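Side-chain contacts in NYN domain-containing protein (Vibrio parahaemolyticus, PDB 2QIP), which is of uncharacterised function but, with its PIN-like NYN fold, probably acts as an RNA nuclease: residues D17-N20 and V21-C25; Y35-F38 and W39-A42; P61-R64 and Q65-I69. All coordinates share one frame; numbering follows the deposited sequence.

Contact 1: residues D17-N20 and V21-C25; sequences DVQN and VYYTC
Thr24 turns back on Asn20, one helical turn earlier, and takes hold of the same carbonyl oxygen twice. Thr24 N donates to Asn20 O at 2.9 Å, and Thr24 OG1 donates to Asn20 O at 2.7 Å from the opposite face of the carbonyl plane. The hydroxyl can do so because chi1 of 58° sets OG1 between the backbone N and the carbonyl carbon of its own residue. A water bridges the two side chains, donating to Thr24 OG1 at 2.8 Å and to Asn20 OD1 at 3.1 Å; Asn20 OD1 also accepts from Gly117 N.

On another side of the helix, Gln19 and Tyr23 run side by side and point the same way. Gln19 is bent at chi2 (-68°), bringing NE2 to 3.4 Å from Tyr23 CE2, with amide and ring planes nearly perpendicular at 86°.

The pattern illustrates a general feature of helices: a threonine hydroxyl returns to the carbonyl four residues back and shares it with the backbone N-H. Asp17, the N-cap residue, ends strand 10-17, hydrogen-bonds through OD2 to Ser116 OG, and leads into helix 18-29, whose Val18 and Val21 pack against Tyr35 of helix 35-42.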
loop_
_atom_site.group_PDB
_atom_site.type_symbol
_atom_site.label_atom_id
_atom_site.label_comp_id
_atom_site.label_asym_id
_atom_site.label_seq_id
_atom_site.Cartn_x
_atom_site.Cartn_y
_atom_site.Cartn_z
ATOM N N ASP A 17 -9.837 0.158 -8.304
ATOM C CA ASP A 17 -9.750 -0.916 -7.321
ATOM C C ASP A 17 -10.998 -1.782 -7.595
ATOM O O ASP A 17 -12.068 -1.556 -6.995
ATOM C CB ASP A 17 -9.787 -0.238 -5.947
ATOM C CG ASP A 17 -9.603 -1.176 -4.773
ATOM O OD1 ASP A 17 -9.516 -2.408 -4.920
ATOM O OD2 ASP A 17 -9.553 -0.622 -3.647
ATOM N N VAL A 18 -10.879 -2.736 -8.533
ATOM C CA VAL A 18 -12.045 -3.483 -9.016
ATOM C C VAL A 18 -12.752 -4.217 -7.883
ATOM O O VAL A 18 -13.978 -4.224 -7.843
ATOM C CB VAL A 18 -11.635 -4.470 -10.153
ATOM C CG1 VAL A 18 -12.766 -5.443 -10.503
ATOM C CG2 VAL A 18 -11.169 -3.694 -11.402
ATOM N N GLN A 19 -11.993 -4.788 -6.950
ATOM C CA GLN A 19 -12.631 -5.520 -5.832
ATOM C C GLN A 19 -13.461 -4.572 -4.949
ATOM O O GLN A 19 -14.580 -4.905 -4.547
ATOM C CB GLN A 19 -11.582 -6.248 -4.980
ATOM C CG GLN A 19 -10.925 -7.435 -5.680
ATOM C CD GLN A 19 -11.890 -8.604 -5.920
ATOM O OE1 GLN A 19 -12.472 -8.730 -7.001
ATOM N NE2 GLN A 19 -12.058 -9.462 -4.906
ATOM N N ASN A 20 -12.913 -3.398 -4.646
ATOM C CA ASN A 20 -13.649 -2.428 -3.832
ATOM C C ASN A 20 -14.938 -1.961 -4.521
ATOM O O ASN A 20 -16.008 -1.927 -3.895
ATOM C CB ASN A 20 -12.771 -1.240 -3.443
ATOM C CG ASN A 20 -13.527 -0.191 -2.651
ATOM O OD1 ASN A 20 -14.150 0.702 -3.222
ATOM N ND2 ASN A 20 -13.457 -0.278 -1.329
ATOM N N VAL A 21 -14.840 -1.650 -5.814
ATOM C CA VAL A 21 -16.008 -1.257 -6.597
ATOM C C VAL A 21 -17.056 -2.364 -6.582
ATOM O O VAL A 21 -18.227 -2.094 -6.349
ATOM C CB VAL A 21 -15.593 -0.899 -8.035
ATOM C CG1 VAL A 21 -16.809 -0.672 -8.909
ATOM C CG2 VAL A 21 -14.729 0.354 -8.007
ATOM N N TYR A 22 -16.612 -3.599 -6.787
ATOM C CA TYR A 22 -17.538 -4.717 -6.855
ATOM C C TYR A 22 -18.289 -4.862 -5.536
ATOM O O TYR A 22 -19.520 -4.859 -5.510
ATOM C CB TYR A 22 -16.813 -6.029 -7.211
ATOM C CG TYR A 22 -17.773 -7.197 -7.162
ATOM C CD1 TYR A 22 -18.688 -7.415 -8.197
ATOM C CD2 TYR A 22 -17.794 -8.048 -6.057
ATOM C CE1 TYR A 22 -19.606 -8.491 -8.135
ATOM C CE2 TYR A 22 -18.707 -9.113 -5.980
ATOM C CZ TYR A 22 -19.597 -9.317 -7.023
ATOM O OH TYR A 22 -20.503 -10.370 -6.977
ATOM N N TYR A 23 -17.544 -4.986 -4.447
ATOM C CA TYR A 23 -18.177 -5.258 -3.159
ATOM C C TYR A 23 -19.010 -4.094 -2.650
ATOM O O TYR A 23 -20.096 -4.301 -2.094
ATOM C CB TYR A 23 -17.148 -5.728 -2.131
ATOM C CG TYR A 23 -16.629 -7.112 -2.459
ATOM C CD1 TYR A 23 -17.487 -8.221 -2.450
ATOM C CD2 TYR A 23 -15.299 -7.309 -2.815
ATOM C CE1 TYR A 23 -17.020 -9.501 -2.774
ATOM C CE2 TYR A 23 -14.817 -8.581 -3.138
ATOM C CZ TYR A 23 -15.688 -9.670 -3.114
ATOM O OH TYR A 23 -15.213 -10.922 -3.429
ATOM N N THR A 24 -18.529 -2.865 -2.838
ATOM C CA THR A 24 -19.314 -1.723 -2.378
ATOM C C THR A 24 -20.577 -1.526 -3.206
ATOM O O THR A 24 -21.618 -1.173 -2.649
ATOM C CB THR A 24 -18.486 -0.395 -2.318
ATOM O OG1 THR A 24 -17.946 -0.110 -3.623
ATOM C CG2 THR A 24 -17.373 -0.513 -1.295
ATOM N N CYS A 25 -20.510 -1.757 -4.519
ATOM C CA CYS A 25 -21.724 -1.660 -5.332
ATOM C C CYS A 25 -22.712 -2.778 -4.994
ATOM O O CYS A 25 -23.914 -2.537 -4.961
ATOM C CB CYS A 25 -21.408 -1.650 -6.827
ATOM S SG CYS A 25 -20.741 -0.071 -7.414
HETATM O O HOH W 1 -16.711 2.436 -3.596
#

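Contact 2: residues Y35-F38 and W39-A42; sequences YNQF and WYVA
Ala42 places its methyl group over one face of the Phe38 ring, a CH-pi contact between residues one helical turn apart. Ala42 CB lies 4.1 Å from the ring centroid of Phe38 and 24° off the ring normal, displaced toward the rim on the side of CE1 and CZ. With CG of Phe38 anti to its backbone nitrogen (chi1 167°), the ring is swung beside the carbonyl carbon, the direction in which the helix runs on to Ala42. The same two residues are tied through the backbone, Ala42 N donating to Phe38 O at 2.9 Å.

Three residues apart on another flank, Gln37 and Tyr40 lie alongside each other. The glutamine folds at chi2 and brings its amide to the edge of the tyrosine, NE2 of Gln37 standing 3.7 Å from CD2 of Tyr40. The amide and ring planes are 71° apart, so the amide is turned steeply against the ring instead of stacking on it.

Around these groups, Phe38 meets Tyr139 edge-to-face and the Gln37 side chain touches Phe163, while Asp34 OD1 holds the backbone N of Gln37 at the helix start. The helix is amphipathic: Asn36 and Tyr40 are exposed, Tyr35, Phe38 and Ala42 buried. Phe38 rests on Ile14 and Tyr35 on Val16, both of strand 10-17, while Tyr35 touches Leu70 and Trp39 touches Val73, both of helix 61-73.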
loop_
_atom_site.group_PDB
_atom_site.type_symbol
_atom_site.label_atom_id
_atom_site.label_comp_id
_atom_site.label_asym_id
_atom_site.label_seq_id
_atom_site.Cartn_x
_atom_site.Cartn_y
_atom_site.Cartn_z
ATOM N N TYR A 35 -18.824 0.189 -16.284
ATOM C CA TYR A 35 -17.499 0.656 -16.655
ATOM C C TYR A 35 -17.497 1.464 -17.950
ATOM O O TYR A 35 -16.638 2.338 -18.131
ATOM C CB TYR A 35 -16.533 -0.520 -16.769
ATOM C CG TYR A 35 -16.060 -1.023 -15.435
ATOM C CD1 TYR A 35 -14.906 -0.500 -14.857
ATOM C CD2 TYR A 35 -16.750 -2.025 -14.754
ATOM C CE1 TYR A 35 -14.448 -0.967 -13.614
ATOM C CE2 TYR A 35 -16.311 -2.490 -13.515
ATOM C CZ TYR A 35 -15.156 -1.951 -12.961
ATOM O OH TYR A 35 -14.702 -2.401 -11.748
ATOM N N ASN A 36 -18.437 1.186 -18.857
ATOM C CA ASN A 36 -18.526 2.005 -20.065
ATOM C C ASN A 36 -18.971 3.438 -19.759
ATOM O O ASN A 36 -18.423 4.388 -20.308
ATOM C CB ASN A 36 -19.487 1.389 -21.071
ATOM C CG ASN A 36 -18.853 0.299 -21.891
ATOM O OD1 ASN A 36 -17.928 0.541 -22.657
ATOM N ND2 ASN A 36 -19.381 -0.914 -21.754
ATOM N N GLN A 37 -19.949 3.588 -18.873
ATOM C CA GLN A 37 -20.409 4.925 -18.482
ATOM C C GLN A 37 -19.290 5.663 -17.756
ATOM O O GLN A 37 -19.064 6.844 -18.004
ATOM C CB GLN A 37 -21.652 4.834 -17.574
ATOM C CG GLN A 37 -22.395 6.169 -17.389
ATOM C CD GLN A 37 -23.037 6.643 -18.688
ATOM O OE1 GLN A 37 -23.149 5.877 -19.660
ATOM N NE2 GLN A 37 -23.484 7.892 -18.709
ATOM N N PHE A 38 -18.630 4.966 -16.832
ATOM C CA PHE A 38 -17.514 5.585 -16.131
ATOM C C PHE A 38 -16.438 6.061 -17.119
ATOM O O PHE A 38 -15.976 7.195 -17.025
ATOM C CB PHE A 38 -16.904 4.640 -15.084
ATOM C CG PHE A 38 -15.577 5.132 -14.573
ATOM C CD1 PHE A 38 -15.527 6.161 -13.637
ATOM C CD2 PHE A 38 -14.398 4.592 -15.057
ATOM C CE1 PHE A 38 -14.314 6.655 -13.189
ATOM C CE2 PHE A 38 -13.166 5.095 -14.627
ATOM C CZ PHE A 38 -13.131 6.129 -13.694
ATOM N N TRP A 39 -16.000 5.191 -18.039
ATOM C CA TRP A 39 -14.954 5.607 -19.001
ATOM C C TRP A 39 -15.415 6.816 -19.794
ATOM O O TRP A 39 -14.678 7.807 -19.967
ATOM C CB TRP A 39 -14.616 4.456 -19.956
ATOM C CG TRP A 39 -13.504 4.783 -20.877
ATOM C CD1 TRP A 39 -13.585 5.481 -22.055
ATOM C CD2 TRP A 39 -12.122 4.449 -20.704
ATOM N NE1 TRP A 39 -12.338 5.608 -22.615
ATOM C CE2 TRP A 39 -11.423 4.978 -21.810
ATOM C CE3 TRP A 39 -11.408 3.747 -19.723
ATOM C CZ2 TRP A 39 -10.041 4.829 -21.956
ATOM C CZ3 TRP A 39 -10.036 3.602 -19.874
ATOM C CH2 TRP A 39 -9.371 4.139 -20.983
ATOM N N TYR A 40 -16.645 6.725 -20.297
ATOM C CA TYR A 40 -17.210 7.806 -21.085
ATOM C C TYR A 40 -17.137 9.156 -20.356
ATOM O O TYR A 40 -16.668 10.141 -20.916
ATOM C CB TYR A 40 -18.662 7.441 -21.440
ATOM C CG TYR A 40 -19.585 8.591 -21.813
ATOM C CD1 TYR A 40 -19.258 9.505 -22.818
ATOM C CD2 TYR A 40 -20.814 8.726 -21.166
ATOM C CE1 TYR A 40 -20.125 10.552 -23.147
ATOM C CE2 TYR A 40 -21.688 9.744 -21.501
ATOM C CZ TYR A 40 -21.328 10.662 -22.470
ATOM O OH TYR A 40 -22.204 11.670 -22.795
ATOM N N VAL A 41 -17.613 9.198 -19.119
ATOM C CA VAL A 41 -17.662 10.442 -18.381
ATOM C C VAL A 41 -16.268 10.901 -17.948
ATOM O O VAL A 41 -15.895 12.076 -18.164
ATOM C CB VAL A 41 -18.606 10.326 -17.179
ATOM C CG1 VAL A 41 -18.569 11.598 -16.372
ATOM C CG2 VAL A 41 -20.014 10.061 -17.672
ATOM N N ALA A 42 -15.490 9.993 -17.354
ATOM C CA ALA A 42 -14.225 10.391 -16.747
ATOM C C ALA A 42 -13.212 10.884 -17.770
ATOM O O ALA A 42 -12.353 11.709 -17.453
ATOM C CB ALA A 42 -13.646 9.267 -15.945
#

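Contact 3: residues P61-R64 and Q65-I69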
loop_
_atom_site.group_PDB
_atom_site.type_symbol
_atom_site.label_atom_id
_atom_site.label_comp_id
_atom_site.label_asym_id
_atom_site.label_seq_id
_atom_site.Cartn_x
_atom_site.Cartn_y
_atom_site.Cartn_z
ATOM N N PRO A 61 -14.892 -18.741 -16.599
ATOM C CA PRO A 61 -15.122 -18.081 -17.891
ATOM C C PRO A 61 -15.863 -16.729 -17.798
ATOM O O PRO A 61 -15.566 -15.824 -18.588
ATOM C CB PRO A 61 -15.958 -19.107 -18.673
ATOM C CG PRO A 61 -16.529 -20.011 -17.630
ATOM C CD PRO A 61 -15.500 -20.089 -16.556
ATOM N N LYS A 62 -16.767 -16.586 -16.829
ATOM C CA LYS A 62 -17.534 -15.338 -16.668
ATOM C C LYS A 62 -16.634 -14.210 -16.188
ATOM O O LYS A 62 -16.777 -13.070 -16.611
ATOM C CB LYS A 62 -18.710 -15.492 -15.700
ATOM C CG LYS A 62 -19.749 -16.530 -16.110
ATOM C CD LYS A 62 -21.103 -16.201 -15.494
ATOM C CE LYS A 62 -21.777 -17.445 -14.919
ATOM N NZ LYS A 62 -21.289 -17.742 -13.528
ATOM N N GLN A 63 -15.710 -14.529 -15.287
ATOM C CA GLN A 63 -14.721 -13.546 -14.826
ATOM C C GLN A 63 -13.748 -13.177 -15.944
ATOM O O GLN A 63 -13.414 -12.013 -16.133
ATOM C CB GLN A 63 -13.944 -14.082 -13.622
ATOM C CG GLN A 63 -14.738 -14.063 -12.349
ATOM C CD GLN A 63 -15.140 -12.655 -11.976
ATOM O OE1 GLN A 63 -14.288 -11.812 -11.687
ATOM N NE2 GLN A 63 -16.434 -12.386 -12.006
ATOM N N ARG A 64 -13.267 -14.169 -16.686
ATOM C CA ARG A 64 -12.400 -13.889 -17.813
ATOM C C ARG A 64 -13.094 -13.001 -18.851
ATOM O O ARG A 64 -12.464 -12.120 -19.423
ATOM C CB ARG A 64 -11.901 -15.193 -18.443
ATOM C CG ARG A 64 -11.090 -16.008 -17.457
ATOM C CD ARG A 64 -10.390 -17.182 -18.126
ATOM N NE ARG A 64 -9.044 -16.701 -18.411
ATOM C CZ ARG A 64 -8.582 -16.354 -19.605
ATOM N NH1 ARG A 64 -7.344 -15.891 -19.695
ATOM N NH2 ARG A 64 -9.323 -16.496 -20.698
ATOM N N GLN A 65 -14.380 -13.246 -19.097
ATOM C CA GLN A 65 -15.145 -12.396 -20.012
ATOM C C GLN A 65 -15.262 -10.945 -19.507
ATOM O O GLN A 65 -15.109 -9.998 -20.288
ATOM C CB GLN A 65 -16.525 -13.001 -20.302
ATOM C CG GLN A 65 -17.435 -12.132 -21.189
ATOM C CD GLN A 65 -16.864 -11.856 -22.581
ATOM O OE1 GLN A 65 -15.867 -12.453 -23.000
ATOM N NE2 GLN A 65 -17.512 -10.949 -23.309
ATOM N N PHE A 66 -15.520 -10.792 -18.211
ATOM C CA PHE A 66 -15.527 -9.469 -17.569
ATOM C C PHE A 66 -14.177 -8.768 -17.789
ATOM O O PHE A 66 -14.129 -7.608 -18.203
ATOM C CB PHE A 66 -15.865 -9.613 -16.085
ATOM C CG PHE A 66 -15.658 -8.355 -15.282
ATOM C CD1 PHE A 66 -16.360 -7.179 -15.564
ATOM C CD2 PHE A 66 -14.774 -8.364 -14.219
ATOM C CE1 PHE A 66 -16.158 -6.039 -14.793
ATOM C CE2 PHE A 66 -14.575 -7.230 -13.453
ATOM C CZ PHE A 66 -15.274 -6.075 -13.742
ATOM N N HIS A 67 -13.070 -9.475 -17.580
ATOM C CA HIS A 67 -11.782 -8.837 -17.844
ATOM C C HIS A 67 -11.619 -8.448 -19.299
ATOM O O HIS A 67 -11.080 -7.393 -19.617
ATOM C CB HIS A 67 -10.617 -9.717 -17.401
ATOM C CG HIS A 67 -10.655 -10.062 -15.947
ATOM N ND1 HIS A 67 -10.031 -11.177 -15.428
ATOM C CD2 HIS A 67 -11.277 -9.461 -14.906
ATOM C CE1 HIS A 67 -10.256 -11.240 -14.128
ATOM N NE2 HIS A 67 -10.999 -10.205 -13.783
ATOM N N HIS A 68 -12.102 -9.301 -20.195
ATOM C CA HIS A 68 -12.047 -8.992 -21.607
ATOM C C HIS A 68 -12.848 -7.718 -21.908
ATOM O O HIS A 68 -12.392 -6.869 -22.674
ATOM C CB HIS A 68 -12.609 -10.184 -22.392
ATOM C CG HIS A 68 -12.628 -9.988 -23.875
ATOM N ND1 HIS A 68 -11.482 -9.914 -24.634
ATOM C CD2 HIS A 68 -13.662 -9.846 -24.738
ATOM C CE1 HIS A 68 -11.807 -9.744 -25.906
ATOM N NE2 HIS A 68 -13.123 -9.694 -25.995
ATOM N N ILE A 69 -14.022 -7.585 -21.295
ATOM C CA ILE A 69 -14.826 -6.361 -21.455
ATOM C C ILE A 69 -14.026 -5.138 -20.985
ATOM O O ILE A 69 -13.955 -4.121 -21.694
ATOM C CB ILE A 69 -16.162 -6.478 -20.718
ATOM C CG1 ILE A 69 -17.069 -7.480 -21.456
ATOM C CG2 ILE A 69 -16.828 -5.092 -20.562
ATOM C CD1 ILE A 69 -18.294 -7.889 -20.675
HETATM O O HOH W 2 -12.481 -9.822 -11.433
#
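Gln63 OE1 accepts a hydrogen bond of 2.7 Å from a water that also bonds to His67 NE2 at 2.8 Å, linking two side chains one turn apart. Both residues lie on helix 61-73, the connecting helix of a beta-alpha-beta unit whose strands are 46-55 and 76-79. The two polar ends do not meet directly, since OE1 of Gln63 stays 4.2 Å from NE2 of His67; the water fills the interval and joins them. It sits at the edge of the imidazole, in the ring plane, where a nitrogen makes its hydrogen bonds, and it lies in the plane of the Phe66 ring at that ring's edge as well.

In Gln63, chi1 of -75° leans CG back along the helix, and the bend at chi2 (-61°) returns the amide so that OE1 faces the water. His67 comes to meet it with CG anti to the carbonyl carbon, chi1 -59°, which lays the imidazole back along the helix toward Gln63. The start of the helix is steadied by Asp60, whose OD2 is hydrogen-bonded to Gln63 N.

This is a side-chain bridge added to the ordinary backbone ladder, and the same pair of residues, Gln63 and His67, is joined by both. Gln63 O receives His67 N at 2.9 Å and at the same time stands 3.4 Å above the plane of the His67 ring, over its centre.

In the fold
From the N terminus, the chain passes from strand 10-17 into helix 18-29 at contact 1, enters helix 35-42 at contact 2, and, after strand 46-55, reaches contact 3 in helix 61-73. Each contact closes nothing longer than a helical turn; the three follow in series, neither nesting nor crossing. What unites them is a shared packing junction. Tyr35 OH of contact 2 lies 3.8 Å from Val18 CG2 of contact 1, Tyr35 CE2 is 3.7 Å from Phe66 CZ of contact 3, and Val18 CG1 is 3.9 Å from Phe66 CE2. Three helices thus converge beside the parallel sheet, in which strands 76-79, 46-55 and 10-17 are consecutive.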